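PDB 3TO3: citryl-spermidine/3,4-dihydroxybenzoyl-citryl-spermidine:spermidine ligase from Bacillus anthracis, which condenses spermidine with N(8)-citryl-spermidine or its 3,4-dihydroxybenzoyl derivative at the expense of ATP, in the biosynthesis of the siderophore petrobactin. Local coordinates for residues B[85-90]-B[95-100]; B[66-71]-B[104-109]. One frame throughout, in Å; residues are numbered along the deposited sequence.

Interaction 1. Residues B[85-90]-B[95-100]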
loop_
_atom_site.group_PDB
_atom_site.type_symbol
_atom_site.label_atom_id
_atom_site.label_comp_id
_atom_site.label_asym_id
_atom_site.label_seq_id
_atom_site.Cartn_x
_atom_site.Cartn_y
_atom_site.Cartn_z
ATOM N N SER B 85 -12.788 4.245 32.432
ATOM C CA SER B 85 -11.526 4.641 33.058
ATOM C C SER B 85 -10.415 4.337 32.099
ATOM O O SER B 85 -10.585 3.496 31.235
ATOM C CB SER B 85 -11.289 3.884 34.374
ATOM O OG SER B 85 -10.704 2.603 34.142
ATOM N N LEU B 86 -9.263 4.967 32.287
ATOM C CA LEU B 86 -8.105 4.695 31.449
ATOM C C LEU B 86 -7.718 3.210 31.507
ATOM O O LEU B 86 -7.974 2.514 32.489
ATOM C CB LEU B 86 -6.916 5.521 31.943
ATOM C CG LEU B 86 -6.987 7.049 31.796
ATOM C CD1 LEU B 86 -5.679 7.671 32.328
ATOM C CD2 LEU B 86 -7.206 7.435 30.347
ATOM N N ILE B 87 -7.109 2.719 30.437
ATOM C CA ILE B 87 -6.651 1.354 30.418
ATOM C C ILE B 87 -5.201 1.246 30.861
ATOM O O ILE B 87 -4.293 1.803 30.227
ATOM C CB ILE B 87 -6.894 0.732 29.043
ATOM C CG1 ILE B 87 -8.415 0.578 28.839
ATOM C CG2 ILE B 87 -6.173 -0.613 28.923
ATOM C CD1 ILE B 87 -8.860 1.002 27.543
ATOM N N VAL B 88 -5.010 0.536 31.973
ATOM C CA VAL B 88 -3.740 0.484 32.688
ATOM C C VAL B 88 -3.080 -0.880 32.568
ATOM O O VAL B 88 -3.728 -1.929 32.752
ATOM C CB VAL B 88 -3.950 0.767 34.188
ATOM C CG1 VAL B 88 -2.638 0.723 34.918
ATOM C CG2 VAL B 88 -4.612 2.118 34.363
ATOM N N ARG B 89 -1.790 -0.864 32.254
ATOM C CA ARG B 89 -1.012 -2.085 32.183
ATOM C C ARG B 89 -0.346 -2.378 33.524
ATOM O O ARG B 89 0.442 -1.579 34.029
ATOM C CB ARG B 89 0.052 -1.964 31.101
ATOM C CG ARG B 89 0.903 -3.226 30.883
ATOM C CD ARG B 89 1.892 -2.951 29.785
ATOM N NE ARG B 89 2.663 -4.104 29.341
ATOM C CZ ARG B 89 3.808 -4.498 29.888
ATOM N NH1 ARG B 89 4.306 -3.858 30.950
ATOM N NH2 ARG B 89 4.452 -5.541 29.381
ATOM N N VAL B 90 -0.656 -3.533 34.099
ATOM C CA VAL B 90 -0.083 -3.918 35.386
ATOM C C VAL B 90 0.891 -5.087 35.293
ATOM O O VAL B 90 0.501 -6.209 34.947
ATOM C CB VAL B 90 -1.171 -4.316 36.361
ATOM C CG1 VAL B 90 -0.570 -4.555 37.742
ATOM C CG2 VAL B 90 -2.229 -3.230 36.386
ATOM N N GLN B 95 0.880 1.418 34.755
ATOM C CA GLN B 95 1.015 2.532 33.836
ATOM C C GLN B 95 -0.077 2.531 32.768
ATOM O O GLN B 95 -0.429 1.492 32.211
ATOM C CB GLN B 95 2.400 2.526 33.184
ATOM C CG GLN B 95 2.656 3.725 32.271
ATOM C CD GLN B 95 4.031 3.693 31.610
ATOM O OE1 GLN B 95 4.832 2.780 31.850
ATOM N NE2 GLN B 95 4.309 4.691 30.766
ATOM N N GLU B 96 -0.593 3.708 32.461
ATOM C CA GLU B 96 -1.557 3.833 31.393
ATOM C C GLU B 96 -0.883 3.348 30.119
ATOM O O GLU B 96 0.269 3.705 29.847
ATOM C CB GLU B 96 -1.962 5.290 31.228
ATOM C CG GLU B 96 -2.788 5.570 29.959
ATOM C CD GLU B 96 -3.079 7.066 29.741
ATOM O OE1 GLU B 96 -3.720 7.344 28.706
ATOM O OE2 GLU B 96 -2.673 7.943 30.576
ATOM N N ILE B 97 -1.593 2.555 29.325
ATOM C CA ILE B 97 -0.991 2.007 28.115
ATOM C C ILE B 97 -0.767 3.079 27.040
ATOM O O ILE B 97 -1.649 3.881 26.772
ATOM C CB ILE B 97 -1.783 0.815 27.561
ATOM C CG1 ILE B 97 -1.083 0.272 26.315
ATOM C CG2 ILE B 97 -3.177 1.207 27.255
ATOM C CD1 ILE B 97 0.413 -0.158 26.583
ATOM N N GLN B 98 0.463 3.174 26.544
ATOM C CA GLN B 98 0.822 4.093 25.459
ATOM C C GLN B 98 0.859 3.537 24.032
ATOM O O GLN B 98 0.910 4.293 23.056
ATOM C CB GLN B 98 2.192 4.669 25.748
ATOM C CG GLN B 98 2.463 4.828 27.204
ATOM C CD GLN B 98 2.764 6.248 27.526
ATOM O OE1 GLN B 98 3.903 6.583 27.864
ATOM N NE2 GLN B 98 1.756 7.116 27.382
ATOM N N SER B 99 0.812 2.225 23.904
ATOM C CA SER B 99 1.025 1.620 22.610
ATOM C C SER B 99 -0.104 0.667 22.293
ATOM O O SER B 99 -0.171 -0.425 22.868
ATOM C CB SER B 99 2.339 0.827 22.642
ATOM O OG SER B 99 2.499 0.120 21.431
ATOM N N VAL B 100 -0.931 1.032 21.319
ATOM C CA VAL B 100 -2.028 0.178 20.938
ATOM C C VAL B 100 -1.455 -1.142 20.384
ATOM O O VAL B 100 -1.989 -2.220 20.644
ATOM C CB VAL B 100 -3.004 0.891 19.954
ATOM C CG1 VAL B 100 -2.407 0.991 18.577
ATOM C CG2 VAL B 100 -4.299 0.147 19.875
#

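Interaction 2. Residues B[66-71]-B[104-109]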
loop_
_atom_site.group_PDB
_atom_site.type_symbol
_atom_site.label_atom_id
_atom_site.label_comp_id
_atom_site.label_asym_id
_atom_site.label_seq_id
_atom_site.Cartn_x
_atom_site.Cartn_y
_atom_site.Cartn_z
ATOM N N VAL B 66 1.112 -10.383 32.111
ATOM C CA VAL B 66 0.825 -8.981 32.301
ATOM C C VAL B 66 -0.689 -8.898 32.409
ATOM O O VAL B 66 -1.389 -9.792 31.950
ATOM C CB VAL B 66 1.340 -8.170 31.101
ATOM C CG1 VAL B 66 0.394 -8.310 29.925
ATOM C CG2 VAL B 66 1.494 -6.731 31.466
ATOM N N THR B 67 -1.198 -7.836 33.022
ATOM C CA THR B 67 -2.638 -7.640 33.160
ATOM C C THR B 67 -3.010 -6.212 32.773
ATOM O O THR B 67 -2.337 -5.266 33.178
ATOM C CB THR B 67 -3.110 -7.963 34.601
ATOM O OG1 THR B 67 -3.300 -9.372 34.725
ATOM C CG2 THR B 67 -4.429 -7.298 34.916
ATOM N N TYR B 68 -4.080 -6.063 31.989
ATOM C CA TYR B 68 -4.677 -4.752 31.723
ATOM C C TYR B 68 -5.955 -4.552 32.521
ATOM O O TYR B 68 -6.812 -5.427 32.541
ATOM C CB TYR B 68 -4.946 -4.573 30.240
ATOM C CG TYR B 68 -3.684 -4.532 29.429
ATOM C CD1 TYR B 68 -3.037 -3.339 29.213
ATOM C CD2 TYR B 68 -3.115 -5.695 28.912
ATOM C CE1 TYR B 68 -1.888 -3.279 28.497
ATOM C CE2 TYR B 68 -1.938 -5.648 28.180
ATOM C CZ TYR B 68 -1.345 -4.418 27.968
ATOM O OH TYR B 68 -0.191 -4.276 27.251
ATOM N N GLU B 69 -6.080 -3.398 33.172
ATOM C CA GLU B 69 -7.180 -3.145 34.096
ATOM C C GLU B 69 -7.960 -1.925 33.687
ATOM O O GLU B 69 -7.383 -0.921 33.296
ATOM C CB GLU B 69 -6.662 -2.868 35.505
ATOM C CG GLU B 69 -6.223 -4.082 36.278
ATOM C CD GLU B 69 -5.812 -3.754 37.719
ATOM O OE1 GLU B 69 -5.949 -2.577 38.152
ATOM O OE2 GLU B 69 -5.347 -4.685 38.416
ATOM N N CYS B 70 -9.273 -2.010 33.801
ATOM C CA CYS B 70 -10.103 -0.834 33.652
ATOM C C CYS B 70 -11.467 -1.042 34.276
ATOM O O CYS B 70 -11.892 -2.176 34.468
ATOM C CB CYS B 70 -10.241 -0.460 32.179
ATOM S SG CYS B 70 -10.852 -1.753 31.159
ATOM N N TYR B 71 -12.139 0.067 34.583
ATOM C CA TYR B 71 -13.481 0.054 35.119
ATOM C C TYR B 71 -14.495 0.364 34.005
ATOM O O TYR B 71 -14.244 1.188 33.130
ATOM C CB TYR B 71 -13.611 1.083 36.245
ATOM C CG TYR B 71 -13.039 0.629 37.585
ATOM C CD1 TYR B 71 -11.762 1.014 37.996
ATOM C CD2 TYR B 71 -13.778 -0.176 38.440
ATOM C CE1 TYR B 71 -11.236 0.602 39.230
ATOM C CE2 TYR B 71 -13.269 -0.591 39.677
ATOM C CZ TYR B 71 -11.992 -0.205 40.061
ATOM O OH TYR B 71 -11.490 -0.601 41.303
ATOM N N LEU B 104 -2.425 -4.865 21.933
ATOM C CA LEU B 104 -2.943 -5.964 21.110
ATOM C C LEU B 104 -1.976 -7.155 21.028
ATOM O O LEU B 104 -2.396 -8.312 21.069
ATOM C CB LEU B 104 -3.378 -5.482 19.719
ATOM C CG LEU B 104 -4.687 -4.682 19.689
ATOM C CD1 LEU B 104 -5.079 -4.291 18.273
ATOM C CD2 LEU B 104 -5.812 -5.478 20.290
ATOM N N GLU B 105 -0.681 -6.888 20.918
ATOM C CA GLU B 105 0.273 -7.997 20.877
ATOM C C GLU B 105 0.236 -8.833 22.158
ATOM O O GLU B 105 0.267 -10.058 22.096
ATOM C CB GLU B 105 1.697 -7.508 20.587
ATOM C CG GLU B 105 1.952 -7.252 19.116
ATOM C CD GLU B 105 3.099 -6.294 18.864
ATOM O OE1 GLU B 105 3.750 -5.844 19.843
ATOM O OE2 GLU B 105 3.334 -5.983 17.670
ATOM N N GLU B 106 0.175 -8.171 23.312
ATOM C CA GLU B 106 0.226 -8.885 24.589
ATOM C C GLU B 106 -1.067 -9.669 24.844
ATOM O O GLU B 106 -1.049 -10.817 25.250
ATOM C CB GLU B 106 0.581 -7.921 25.735
ATOM C CG GLU B 106 1.924 -7.236 25.477
ATOM C CD GLU B 106 2.502 -6.457 26.660
ATOM O OE1 GLU B 106 1.726 -5.878 27.438
ATOM O OE2 GLU B 106 3.755 -6.421 26.796
ATOM N N VAL B 107 -2.195 -9.044 24.567
ATOM C CA VAL B 107 -3.479 -9.697 24.702
ATOM C C VAL B 107 -3.661 -10.892 23.755
ATOM O O VAL B 107 -4.275 -11.888 24.107
ATOM C CB VAL B 107 -4.586 -8.627 24.521
ATOM C CG1 VAL B 107 -5.914 -9.243 24.142
ATOM C CG2 VAL B 107 -4.682 -7.840 25.793
ATOM N N PHE B 108 -3.110 -10.804 22.552
ATOM C CA PHE B 108 -3.226 -11.906 21.599
ATOM C C PHE B 108 -2.100 -12.968 21.644
ATOM O O PHE B 108 -2.032 -13.864 20.786
ATOM C CB PHE B 108 -3.585 -11.403 20.194
ATOM C CG PHE B 108 -4.962 -10.755 20.131
ATOM C CD1 PHE B 108 -6.103 -11.480 20.460
ATOM C CD2 PHE B 108 -5.116 -9.432 19.773
ATOM C CE1 PHE B 108 -7.368 -10.894 20.427
ATOM C CE2 PHE B 108 -6.395 -8.834 19.732
ATOM C CZ PHE B 108 -7.516 -9.569 20.062
ATOM N N ARG B 109 -1.201 -12.854 22.621
ATOM C CA ARG B 109 -0.312 -13.971 22.913
ATOM C C ARG B 109 -1.096 -15.022 23.717
ATOM O O ARG B 109 -0.798 -16.208 23.692
ATOM C CB ARG B 109 0.924 -13.525 23.689
ATOM C CG ARG B 109 1.900 -12.718 22.889
ATOM C CD ARG B 109 3.335 -12.808 23.459
ATOM N NE ARG B 109 4.241 -12.043 22.603
ATOM C CZ ARG B 109 4.340 -10.715 22.609
ATOM N NH1 ARG B 109 3.616 -9.985 23.454
ATOM N NH2 ARG B 109 5.179 -10.114 21.775
#

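Interaction 1. Residues B[85-90]-B[95-100]
The carboxylate of Glu96 has both methyls of Leu86 over one and the same face: CD1 lies 3.7 Å from Glu96 CD, and CD2 sits 3.9 Å from Glu96 OE1. The two side chains slant across each other, so that leucine carbon covers the flat of the group while its charge is answered by Arg25 and Arg24 of helix 18-37, both of which form salt bridges to OE1. An extended chain, starting with CG anti to the backbone N (chi1 170°), carries the carboxylate to that helix. A glutamate suits the place, long enough to reach the arginines from the strand.

The backbone behind this pair is an antiparallel beta hairpin, strands 88-90 and 94-96. Arg89 and Gln95 form its hydrogen-bonded pair, Arg89 N giving 2.7 Å to Gln95 O and Gln95 N giving 3.1 Å to Arg89 O. Val88 and Glu96 are the non-hydrogen-bonded pair, where Val88 CA approaches Gln95 O at 3.5 Å in a CA-H...O contact. One more bond follows past the strand end, from Ile97 N to Ile87 O (2.9 Å), almost straight at 172°.

Ile87 and Ile97 run alongside each other in the same direction, their CG2 methyls 3.9 Å apart. Branched and apolar, they turn to the interior, against Val32 and Leu28 of helix 18-37. Arg89 lends this contact its CB, near Gln95 O; with CG anti to the backbone N (chi1 -177°) and the chain straight as far as NE, it carries the guanidinium to Glu106 on helix 100-110.

Interaction 2. Residues B[66-71]-B[104-109]
Glu106 OE1 is gripped by two donors, the hydroxyl of Tyr68 and the NE of Arg89, which forms a salt bridge with it. The bond from Tyr68 OH is short, 2.5 Å, and arrives on the anti side of the carboxylate, 33° out of its plane. Relative to the tyrosine ring, OE1 lies at the edge and near the plane, whereas the ring and carboxylate planes are turned 56° apart. Gln102 NE2, one helical turn earlier, bonds the other oxygen, OE2, so both oxygens of this buried group have partners; the neighbouring arginine would be expected to favour its charged form.

Tyr68 suits the strand because its ring spans the gap to the helix before offering a polar end. With CG anti to the carbonyl carbon, the ring reaches out to helix 100-110, and its CD2 touches Val107 CG2 at 4.1 Å. Phe103 adds an edge-to-face ring contact. Val66, two residues back on the same face of the strand, brings CG1 to 3.7 Å from Glu106 OE1, an apolar neighbour to the charged cluster.

The axes of the two short segments pass 9.6 Å apart at 116°. A helix thus lies across one face of an antiparallel sheet, the alpha/beta layer packing of this N-terminal region, here with a buried tyrosine-glutamate pair, joined by Arg89, in the interface.

In the fold
Strand 88-90 is the common element. In interaction 1 it pairs with strand 94-96, and on its other side it pairs with strand 65-74 of interaction 2, where Val90 N lies 2.6 Å from Thr67 O, a probable hydrogen bond. The side chain of Arg89 ties the two contacts as well: Arg89 CB packs 3.5 Å from Tyr68 CE1, and Arg89 NE is 2.8 Å from Glu106 OE1. Interactions 1 and 2 have their centres about 9 Å apart. Along the chain the hairpin is nested within the loop closed by interaction 2, and strand 94-96 is followed, after a short loop, by helix 100-110. Both centres lie about 30 Å from the centre of the chain, away from the ATP and magnesium sites.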